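Local structure of DUF4875 domain-containing protein (Desulfovibrio piger, 4LG3) at residues R24-L33 / K71-D81; Q126-W134 / L160-P171. The protein is of unknown function, a member of the DUF4875 family, which is grouped with CamS-like proteins. All blocks are in the same frame, centred on the assembly; numbering follows the deposited sequence.

How the contacts relate
From the N terminus, strand 10-18 runs antiparallel to strand 26-36, whose first part supplies one side of contact 1. The chain then passes through strand 42-44 and helix 53-71 before strand 75-81 comes in parallel to strand 26-36, so contact 1 closes a loop of 37 residues inside the main sheet. Strands 92-98 and 113-118 extend that sheet before helix 125-137 begins. Contact 2 closes a second loop, of 25 residues, when the chain leaving helix 149-160 returns across helix 125-137. The two loops follow in series, neither nested nor crossed. Their centres lie about 29 Å apart, on opposite sides of the chain's centre: one in the sheet, the other in the helical part.

Contact 1 of 2, residues R24-L33 / K71-D81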
loop_
_atom_site.group_PDB
_atom_site.type_symbol
_atom_site.label_atom_id
_atom_site.label_comp_id
_atom_site.label_asym_id
_atom_site.label_seq_id
_atom_site.Cartn_x
_atom_site.Cartn_y
_atom_site.Cartn_z
ATOM N N ARG A 24 20.646 -1.366 15.243
ATOM C CA ARG A 24 20.128 -1.286 13.885
ATOM C C ARG A 24 18.625 -1.074 13.938
ATOM O O ARG A 24 17.846 -2.033 13.930
ATOM C CB ARG A 24 20.515 -2.554 13.108
ATOM C CG ARG A 24 20.269 -2.447 11.629
ATOM C CD ARG A 24 21.163 -3.354 10.835
ATOM N NE ARG A 24 20.971 -3.073 9.414
ATOM C CZ ARG A 24 21.747 -2.265 8.703
ATOM N NH1 ARG A 24 22.820 -1.708 9.252
ATOM N NH2 ARG A 24 21.467 -2.019 7.432
ATOM N N LEU A 25 18.238 0.193 14.028
ATOM C CA LEU A 25 16.855 0.629 14.096
ATOM C C LEU A 25 16.163 0.466 12.744
ATOM O O LEU A 25 16.634 0.985 11.728
ATOM C CB LEU A 25 16.762 2.105 14.572
ATOM C CG LEU A 25 15.356 2.788 14.511
ATOM C CD1 LEU A 25 14.495 2.395 15.677
ATOM C CD2 LEU A 25 15.491 4.298 14.492
ATOM N N ARG A 26 15.030 -0.238 12.759
ATOM C CA ARG A 26 14.149 -0.413 11.618
ATOM C C ARG A 26 12.913 0.492 11.800
ATOM O O ARG A 26 12.394 0.611 12.910
ATOM C CB ARG A 26 13.751 -1.874 11.469
ATOM C CG ARG A 26 12.894 -2.149 10.255
ATOM C CD ARG A 26 12.628 -3.626 10.093
ATOM N NE ARG A 26 11.760 -3.856 8.942
ATOM C CZ ARG A 26 11.678 -4.992 8.268
ATOM N NH1 ARG A 26 12.389 -6.047 8.641
ATOM N NH2 ARG A 26 10.884 -5.084 7.212
ATOM N N TYR A 27 12.466 1.154 10.731
ATOM C CA TYR A 27 11.279 1.989 10.834
ATOM C C TYR A 27 10.306 1.527 9.793
ATOM O O TYR A 27 10.624 1.523 8.605
ATOM C CB TYR A 27 11.629 3.459 10.705
ATOM C CG TYR A 27 10.621 4.383 11.351
ATOM C CD1 TYR A 27 10.554 4.519 12.737
ATOM C CD2 TYR A 27 9.785 5.176 10.583
ATOM C CE1 TYR A 27 9.641 5.391 13.335
ATOM C CE2 TYR A 27 8.879 6.053 11.167
ATOM C CZ TYR A 27 8.818 6.170 12.546
ATOM O OH TYR A 27 7.940 7.069 13.112
ATOM N N ASN A 28 9.139 1.042 10.237
ATOM C CA ASN A 28 8.111 0.514 9.324
ATOM C C ASN A 28 7.013 1.524 9.184
ATOM O O ASN A 28 6.511 2.052 10.186
ATOM C CB ASN A 28 7.574 -0.836 9.785
ATOM C CG ASN A 28 8.659 -1.855 10.007
ATOM O OD1 ASN A 28 9.433 -2.164 9.113
ATOM N ND2 ASN A 28 8.752 -2.372 11.221
ATOM N N VAL A 29 6.672 1.844 7.921
ATOM C CA VAL A 29 5.668 2.866 7.632
ATOM C C VAL A 29 4.672 2.388 6.586
ATOM O O VAL A 29 5.056 1.820 5.561
ATOM C CB VAL A 29 6.351 4.214 7.172
ATOM C CG1 VAL A 29 5.316 5.324 7.002
ATOM C CG2 VAL A 29 7.443 4.660 8.143
ATOM N N ARG A 30 3.390 2.699 6.827
ATOM C CA ARG A 30 2.281 2.493 5.882
ATOM C C ARG A 30 1.863 3.852 5.396
ATOM O O ARG A 30 1.653 4.762 6.206
ATOM C CB ARG A 30 1.105 1.756 6.509
ATOM C CG ARG A 30 1.452 0.394 7.096
ATOM C CD ARG A 30 0.183 -0.414 7.279
ATOM N NE ARG A 30 -0.249 -1.034 6.018
ATOM C CZ ARG A 30 -0.031 -2.304 5.693
ATOM N NH1 ARG A 30 0.584 -3.117 6.540
ATOM N NH2 ARG A 30 -0.463 -2.780 4.535
ATOM N N ILE A 31 1.783 4.019 4.074
ATOM C CA ILE A 31 1.409 5.291 3.477
ATOM C C ILE A 31 0.212 5.080 2.564
ATOM O O ILE A 31 -0.098 3.941 2.195
ATOM C CB ILE A 31 2.618 5.979 2.743
ATOM C CG1 ILE A 31 3.161 5.145 1.578
ATOM C CG2 ILE A 31 3.735 6.410 3.751
ATOM C CD1 ILE A 31 4.017 5.927 0.542
ATOM N N VAL A 32 -0.473 6.180 2.216
ATOM C CA VAL A 32 -1.587 6.200 1.255
ATOM C C VAL A 32 -1.381 7.394 0.318
ATOM O O VAL A 32 -0.767 8.394 0.723
ATOM C CB VAL A 32 -3.031 6.233 1.875
ATOM C CG1 VAL A 32 -3.377 4.939 2.600
ATOM C CG2 VAL A 32 -3.250 7.458 2.771
ATOM N N LEU A 33 -1.962 7.314 -0.900
ATOM C CA LEU A 33 -1.954 8.410 -1.850
ATOM C C LEU A 33 -3.007 9.416 -1.459
ATOM O O LEU A 33 -4.132 9.026 -1.116
ATOM C CB LEU A 33 -2.203 7.934 -3.281
ATOM C CG LEU A 33 -1.182 7.010 -3.906
ATOM C CD1 LEU A 33 -1.589 6.685 -5.323
ATOM C CD2 LEU A 33 0.252 7.588 -3.829
ATOM N N LYS A 71 14.061 9.872 10.556
ATOM C CA LYS A 71 14.076 9.091 11.795
ATOM C C LYS A 71 15.473 8.543 12.134
ATOM O O LYS A 71 15.627 7.901 13.185
ATOM C CB LYS A 71 13.048 7.924 11.769
ATOM C CG LYS A 71 11.635 8.316 11.360
ATOM C CD LYS A 71 10.914 9.274 12.270
ATOM C CE LYS A 71 9.685 9.825 11.604
ATOM N NZ LYS A 71 8.868 10.630 12.544
ATOM N N ARG A 72 16.479 8.792 11.265
ATOM C CA ARG A 72 17.842 8.297 11.454
ATOM C C ARG A 72 17.792 6.774 11.620
ATOM O O ARG A 72 18.372 6.213 12.554
ATOM C CB ARG A 72 18.543 8.997 12.647
ATOM C CG ARG A 72 18.802 10.490 12.431
ATOM C CD ARG A 72 19.409 11.117 13.677
ATOM N NE ARG A 72 20.650 11.847 13.397
ATOM C CZ ARG A 72 21.873 11.336 13.522
ATOM N NH1 ARG A 72 22.040 10.078 13.916
ATOM N NH2 ARG A 72 22.941 12.080 13.253
ATOM N N ALA A 73 17.030 6.121 10.739
ATOM C CA ALA A 73 16.879 4.675 10.770
ATOM C C ALA A 73 17.921 4.002 9.870
ATOM O O ALA A 73 18.258 4.525 8.812
ATOM C CB ALA A 73 15.463 4.290 10.357
ATOM N N ALA A 74 18.407 2.829 10.277
ATOM C CA ALA A 74 19.348 2.050 9.468
ATOM C C ALA A 74 18.579 1.295 8.356
ATOM O O ALA A 74 19.119 1.016 7.280
ATOM C CB ALA A 74 20.107 1.063 10.358
ATOM N N VAL A 75 17.316 0.963 8.636
ATOM C CA VAL A 75 16.434 0.210 7.742
ATOM C C VAL A 75 15.064 0.854 7.759
ATOM O O VAL A 75 14.555 1.184 8.835
ATOM C CB VAL A 75 16.323 -1.309 8.147
ATOM C CG1 VAL A 75 15.599 -2.131 7.074
ATOM C CG2 VAL A 75 17.675 -1.901 8.454
ATOM N N VAL A 76 14.442 0.983 6.574
ATOM C CA VAL A 76 13.105 1.560 6.453
ATOM C C VAL A 76 12.279 0.725 5.498
ATOM O O VAL A 76 12.672 0.515 4.361
ATOM C CB VAL A 76 13.140 3.051 6.018
ATOM C CG1 VAL A 76 11.734 3.621 5.862
ATOM C CG2 VAL A 76 13.938 3.894 6.998
ATOM N N SER A 77 11.121 0.278 5.962
ATOM C CA SER A 77 10.139 -0.456 5.166
ATOM C C SER A 77 8.939 0.419 4.921
ATOM O O SER A 77 8.404 0.993 5.858
ATOM C CB SER A 77 9.721 -1.749 5.853
ATOM O OG SER A 77 10.664 -2.762 5.563
ATOM N N ILE A 78 8.558 0.576 3.653
ATOM C CA ILE A 78 7.389 1.384 3.250
ATOM C C ILE A 78 6.361 0.486 2.536
ATOM O O ILE A 78 6.719 -0.264 1.643
ATOM C CB ILE A 78 7.764 2.620 2.367
ATOM C CG1 ILE A 78 8.887 3.482 2.986
ATOM C CG2 ILE A 78 6.532 3.456 1.986
ATOM C CD1 ILE A 78 8.580 4.260 4.240
ATOM N N THR A 79 5.102 0.578 2.931
ATOM C CA THR A 79 4.000 -0.109 2.266
ATOM C C THR A 79 3.000 0.950 1.848
ATOM O O THR A 79 2.514 1.709 2.699
ATOM C CB THR A 79 3.322 -1.206 3.123
ATOM O OG1 THR A 79 4.310 -2.130 3.566
ATOM C CG2 THR A 79 2.239 -1.964 2.352
ATOM N N LEU A 80 2.701 1.004 0.533
ATOM C CA LEU A 80 1.688 1.893 0.010
ATOM C C LEU A 80 0.389 1.102 -0.100
ATOM O O LEU A 80 0.330 0.110 -0.825
ATOM C CB LEU A 80 2.104 2.513 -1.333
ATOM C CG LEU A 80 1.068 3.343 -2.096
ATOM C CD1 LEU A 80 0.751 4.643 -1.363
ATOM C CD2 LEU A 80 1.555 3.624 -3.504
ATOM N N ASP A 81 -0.645 1.543 0.643
ATOM C CA ASP A 81 -1.969 0.913 0.602
ATOM C C ASP A 81 -2.898 1.641 -0.385
ATOM O O ASP A 81 -2.695 2.817 -0.662
ATOM C CB ASP A 81 -2.609 0.844 1.998
ATOM C CG ASP A 81 -1.889 -0.077 2.956
ATOM O OD1 ASP A 81 -1.608 -1.239 2.568
ATOM O OD2 ASP A 81 -1.660 0.338 4.115
HETATM O O HOH W 1 5.827 -1.423 5.841
HETATM O O HOH W 2 -3.464 5.032 -1.862
#
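Arg30 reaches over Thr79 to grip Asp81. Its CB already lies 3.9 Å from Asp81 OD2, CD closes in on the same oxygen, and a bend at chi3 (81°) turns the guanidinium back toward the neighbouring strand. There NE meets Asp81 OD2 at 2.7 Å and NH2 meets Asp81 OD1 at 2.7 Å, a side-on, two-pronged salt bridge using the syn lone pair of each oxygen. The guanidinium and carboxylate planes are only 8° apart, which fixes the rotation of both groups, while Thr79 CG2 sits over one guanidinium face. Beneath this, strands 26-36 and 75-81 pair in parallel; the connection runs through strand 42-44, which turns back antiparallel on strand 26-36, and then helix 53-71, which packs on one face of the mixed sheet. On that face, Val29 CB meets Ile78 CD1 at 3.7 Å, the two side chains lying side by side. At the start of the pairing Leu25 O accepts from both Ala74 N and Val75 N. Lys71 lays its CG over the Tyr27 ring, 3.6 Å from the centroid, a CH-pi contact; the Tyr27 hydroxyl bonds Glu15. Arg26 NH2 donates to Ser77 OG at 2.9 Å, and that hydroxyl also pairs with Thr97.

Contact 2 of 2, residues Q126-W134 / L160-P171; sequences QELKIQCLW and LKIPAEKVMLNP. With EDO (1,2-ethanediol), chain H.
Ile130 presses into the loop that follows helix 149-160, the central residue in the packing of helix 125-137 against the irregular segment 160-171, which runs along one side of it through a short 3-10 turn at 164-166. The apolar contacts spread from this residue. Its CG1 branch, beside the backbone N (chi1 -69°), touches Leu160 CD1 at 3.7 Å, and Ile130 CD1, at the end of the same branch, meets Ile162 CD1 tip to tip and abuts Lys166 O at 3.4 Å. The other branch, CG2, rests on Val167 CG1 at 3.9 Å and comes still nearer to Met168 O, at 3.5 Å. Leu133 CD1 reaches Leu160 CG, one turn further along the helix, while Ile156 of helix 149-160 backs both Leu133 and Val167. Near the start of the helix, the Pro171 ring lies against the side chain of Glu127, whose carboxylate is held by Arg121.

Gln131 NE2 donates to Leu169 O at 2.7 Å, nearly straight (170°) and within the amide plane. Leu169 O can only accept, which places the NH2 end on that side; Ser82 bonds Gln131 OE1 and Thr91 also bonds NE2. Water 3 donates to Glu127 O and to Met168 O, bridging helix and loop.

Leu169 CB sits over the five-membered ring of Trp134, 3.9 Å from the centroid and 3° off the normal, a CH-pi contact. Val167 CG1 lies at the indole edge. Trp134 NE1 donates to O1 of a 1,2-ethanediol, probably from the crystallisation liquor, at 3.0 Å.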
loop_
_atom_site.group_PDB
_atom_site.type_symbol
_atom_site.label_atom_id
_atom_site.label_comp_id
_atom_site.label_asym_id
_atom_site.label_seq_id
_atom_site.Cartn_x
_atom_site.Cartn_y
_atom_site.Cartn_z
ATOM N N GLN A 126 -14.508 3.032 -8.235
ATOM C CA GLN A 126 -15.406 1.888 -8.054
ATOM C C GLN A 126 -14.696 0.724 -7.353
ATOM O O GLN A 126 -15.269 0.121 -6.448
ATOM C CB GLN A 126 -15.989 1.432 -9.381
ATOM C CG GLN A 126 -17.270 0.653 -9.186
ATOM C CD GLN A 126 -17.676 -0.075 -10.417
ATOM O OE1 GLN A 126 -16.973 -0.966 -10.899
ATOM N NE2 GLN A 126 -18.849 0.250 -10.908
ATOM N N GLU A 127 -13.442 0.441 -7.754
ATOM C CA GLU A 127 -12.617 -0.613 -7.147
ATOM C C GLU A 127 -12.354 -0.301 -5.665
ATOM O O GLU A 127 -12.437 -1.191 -4.819
ATOM C CB GLU A 127 -11.306 -0.781 -7.913
ATOM C CG GLU A 127 -11.448 -1.612 -9.185
ATOM C CD GLU A 127 -10.277 -1.560 -10.153
ATOM O OE1 GLU A 127 -9.478 -0.598 -10.099
ATOM O OE2 GLU A 127 -10.202 -2.453 -11.022
ATOM N N LEU A 128 -12.105 0.967 -5.361
ATOM C CA LEU A 128 -11.849 1.464 -4.012
ATOM C C LEU A 128 -13.098 1.404 -3.139
ATOM O O LEU A 128 -13.002 1.053 -1.962
ATOM C CB LEU A 128 -11.296 2.897 -4.075
ATOM C CG LEU A 128 -9.857 3.054 -4.605
ATOM C CD1 LEU A 128 -9.560 4.499 -4.894
ATOM C CD2 LEU A 128 -8.841 2.478 -3.647
ATOM N N LYS A 129 -14.268 1.693 -3.721
ATOM C CA LYS A 129 -15.561 1.611 -3.047
ATOM C C LYS A 129 -15.872 0.145 -2.724
ATOM O O LYS A 129 -16.355 -0.130 -1.624
ATOM C CB LYS A 129 -16.683 2.245 -3.917
ATOM C CG LYS A 129 -18.085 2.262 -3.284
ATOM C CD LYS A 129 -18.285 3.426 -2.305
ATOM C CE LYS A 129 -19.102 3.040 -1.087
ATOM N NZ LYS A 129 -18.880 3.979 0.051
ATOM N N ILE A 130 -15.576 -0.789 -3.654
ATOM C CA ILE A 130 -15.840 -2.222 -3.458
ATOM C C ILE A 130 -15.017 -2.711 -2.250
ATOM O O ILE A 130 -15.560 -3.430 -1.391
ATOM C CB ILE A 130 -15.575 -3.060 -4.755
ATOM C CG1 ILE A 130 -16.610 -2.751 -5.846
ATOM C CG2 ILE A 130 -15.560 -4.567 -4.470
ATOM C CD1 ILE A 130 -16.266 -3.311 -7.239
ATOM N N GLN A 131 -13.724 -2.280 -2.174
ATOM C CA GLN A 131 -12.765 -2.587 -1.086
ATOM C C GLN A 131 -13.261 -2.096 0.256
ATOM O O GLN A 131 -13.157 -2.807 1.250
ATOM C CB GLN A 131 -11.405 -1.935 -1.352
ATOM C CG GLN A 131 -10.617 -2.615 -2.439
ATOM C CD GLN A 131 -9.199 -2.154 -2.408
ATOM O OE1 GLN A 131 -8.895 -1.007 -2.061
ATOM N NE2 GLN A 131 -8.304 -3.038 -2.772
ATOM N N CYS A 132 -13.805 -0.880 0.264
ATOM C CA CYS A 132 -14.376 -0.241 1.442
ATOM C C CYS A 132 -15.615 -1.031 1.935
ATOM O O CYS A 132 -15.708 -1.321 3.136
ATOM C CB CYS A 132 -14.715 1.216 1.147
ATOM S SG CYS A 132 -15.381 2.116 2.571
ATOM N N LEU A 133 -16.524 -1.423 1.006
ATOM C CA LEU A 133 -17.702 -2.220 1.336
ATOM C C LEU A 133 -17.290 -3.594 1.833
ATOM O O LEU A 133 -17.793 -4.020 2.862
ATOM C CB LEU A 133 -18.663 -2.337 0.159
ATOM C CG LEU A 133 -19.329 -1.048 -0.334
ATOM C CD1 LEU A 133 -20.294 -1.338 -1.460
ATOM C CD2 LEU A 133 -20.039 -0.319 0.786
ATOM N N TRP A 134 -16.311 -4.242 1.160
ATOM C CA TRP A 134 -15.721 -5.532 1.551
ATOM C C TRP A 134 -15.303 -5.487 3.019
ATOM O O TRP A 134 -15.764 -6.310 3.802
ATOM C CB TRP A 134 -14.499 -5.869 0.666
ATOM C CG TRP A 134 -14.036 -7.292 0.793
ATOM C CD1 TRP A 134 -13.255 -7.819 1.784
ATOM C CD2 TRP A 134 -14.385 -8.388 -0.068
ATOM N NE1 TRP A 134 -13.084 -9.170 1.587
ATOM C CE2 TRP A 134 -13.768 -9.548 0.458
ATOM C CE3 TRP A 134 -15.135 -8.497 -1.258
ATOM C CZ2 TRP A 134 -13.856 -10.801 -0.178
ATOM C CZ3 TRP A 134 -15.240 -9.738 -1.875
ATOM C CH2 TRP A 134 -14.609 -10.874 -1.338
ATOM N N LEU A 160 -24.404 -1.904 -5.260
ATOM C CA LEU A 160 -23.809 -1.028 -6.268
ATOM C C LEU A 160 -24.441 -1.198 -7.644
ATOM O O LEU A 160 -24.108 -0.446 -8.563
ATOM C CB LEU A 160 -22.288 -1.267 -6.361
ATOM C CG LEU A 160 -21.471 -0.988 -5.109
ATOM C CD1 LEU A 160 -20.038 -1.402 -5.307
ATOM C CD2 LEU A 160 -21.549 0.473 -4.700
ATOM N N LYS A 161 -25.356 -2.172 -7.780
ATOM C CA LYS A 161 -26.089 -2.477 -9.010
ATOM C C LYS A 161 -25.089 -2.759 -10.166
ATOM O O LYS A 161 -25.207 -2.230 -11.276
ATOM C CB LYS A 161 -27.112 -1.358 -9.343
ATOM C CG LYS A 161 -28.097 -1.095 -8.198
ATOM C CD LYS A 161 -28.887 0.193 -8.352
ATOM C CE LYS A 161 -29.808 0.433 -7.177
ATOM N NZ LYS A 161 -29.079 0.924 -5.973
ATOM N N ILE A 162 -24.095 -3.611 -9.865
ATOM C CA ILE A 162 -23.028 -4.056 -10.776
ATOM C C ILE A 162 -22.955 -5.609 -10.762
ATOM O O ILE A 162 -23.467 -6.203 -9.810
ATOM C CB ILE A 162 -21.649 -3.411 -10.402
ATOM C CG1 ILE A 162 -21.178 -3.803 -8.985
ATOM C CG2 ILE A 162 -21.646 -1.887 -10.615
ATOM C CD1 ILE A 162 -19.663 -3.761 -8.787
ATOM N N PRO A 163 -22.332 -6.302 -11.757
ATOM C CA PRO A 163 -22.244 -7.777 -11.661
ATOM C C PRO A 163 -21.250 -8.215 -10.577
ATOM O O PRO A 163 -20.238 -7.546 -10.368
ATOM C CB PRO A 163 -21.786 -8.207 -13.057
ATOM C CG PRO A 163 -21.079 -7.023 -13.614
ATOM C CD PRO A 163 -21.676 -5.795 -12.986
ATOM N N ALA A 164 -21.537 -9.341 -9.900
ATOM C CA ALA A 164 -20.713 -9.900 -8.825
ATOM C C ALA A 164 -19.294 -10.301 -9.288
ATOM O O ALA A 164 -18.371 -10.336 -8.463
ATOM C CB ALA A 164 -21.409 -11.103 -8.215
ATOM N N GLU A 165 -19.114 -10.580 -10.594
ATOM C CA GLU A 165 -17.813 -10.975 -11.143
ATOM C C GLU A 165 -16.833 -9.762 -11.193
ATOM O O GLU A 165 -15.630 -9.945 -11.422
ATOM C CB GLU A 165 -17.953 -11.669 -12.514
ATOM C CG GLU A 165 -18.569 -10.823 -13.617
ATOM C CD GLU A 165 -18.704 -11.543 -14.944
ATOM O OE1 GLU A 165 -17.679 -12.050 -15.457
ATOM O OE2 GLU A 165 -19.837 -11.598 -15.474
ATOM N N LYS A 166 -17.364 -8.550 -10.942
ATOM C CA LYS A 166 -16.620 -7.298 -10.865
ATOM C C LYS A 166 -16.301 -6.973 -9.385
ATOM O O LYS A 166 -15.584 -6.013 -9.121
ATOM C CB LYS A 166 -17.430 -6.157 -11.525
ATOM C CG LYS A 166 -16.774 -5.508 -12.746
ATOM C CD LYS A 166 -15.747 -4.418 -12.358
ATOM C CE LYS A 166 -15.104 -3.719 -13.542
ATOM N NZ LYS A 166 -14.107 -2.696 -13.104
ATOM N N VAL A 167 -16.815 -7.792 -8.425
ATOM C CA VAL A 167 -16.631 -7.610 -6.979
ATOM C C VAL A 167 -15.493 -8.512 -6.451
ATOM O O VAL A 167 -15.596 -9.734 -6.464
ATOM C CB VAL A 167 -17.956 -7.836 -6.182
ATOM C CG1 VAL A 167 -17.733 -7.771 -4.674
ATOM C CG2 VAL A 167 -19.027 -6.838 -6.599
HETATM N N MSE A 168 -14.420 -7.880 -5.959
HETATM C CA MSE A 168 -13.244 -8.513 -5.362
HETATM C C MSE A 168 -12.477 -7.495 -4.562
HETATM O O MSE A 168 -12.530 -6.295 -4.869
HETATM C CB MSE A 168 -12.340 -9.165 -6.407
HETATM C CG MSE A 168 -11.686 -8.181 -7.366
HETATM SE SE MSE A 168 -11.308 -9.112 -9.007
HETATM C CE MSE A 168 -13.082 -9.152 -9.747
ATOM N N LEU A 169 -11.768 -7.971 -3.527
ATOM C CA LEU A 169 -10.967 -7.131 -2.667
ATOM C C LEU A 169 -9.701 -6.692 -3.407
ATOM O O LEU A 169 -9.327 -5.518 -3.324
ATOM C CB LEU A 169 -10.631 -7.851 -1.337
ATOM C CG LEU A 169 -9.674 -7.121 -0.338
ATOM C CD1 LEU A 169 -10.225 -5.742 0.134
ATOM C CD2 LEU A 169 -9.291 -8.008 0.803
ATOM N N ASN A 170 -9.050 -7.635 -4.124
ATOM C CA ASN A 170 -7.790 -7.394 -4.807
ATOM C C ASN A 170 -7.965 -7.507 -6.347
ATOM O O ASN A 170 -7.760 -8.588 -6.921
ATOM C CB ASN A 170 -6.712 -8.356 -4.267
ATOM C CG ASN A 170 -5.337 -7.737 -4.135
ATOM O OD1 ASN A 170 -4.929 -6.843 -4.896
ATOM N ND2 ASN A 170 -4.591 -8.207 -3.151
ATOM N N PRO A 171 -8.325 -6.380 -7.026
ATOM C CA PRO A 171 -8.479 -6.419 -8.490
ATOM C C PRO A 171 -7.157 -6.477 -9.243
ATOM O O PRO A 171 -7.163 -6.732 -10.435
ATOM C CB PRO A 171 -9.196 -5.093 -8.812
ATOM C CG PRO A 171 -8.868 -4.194 -7.723
ATOM C CD PRO A 171 -8.586 -5.023 -6.493
HETATM C C1 EDO H . -11.614 -12.639 2.625
HETATM O O1 EDO H . -11.670 -11.285 3.128
HETATM C C2 EDO H . -11.032 -12.744 1.145
HETATM O O2 EDO H . -10.120 -11.655 0.800
HETATM O O HOH W 3 -12.220 -3.754 -5.982
#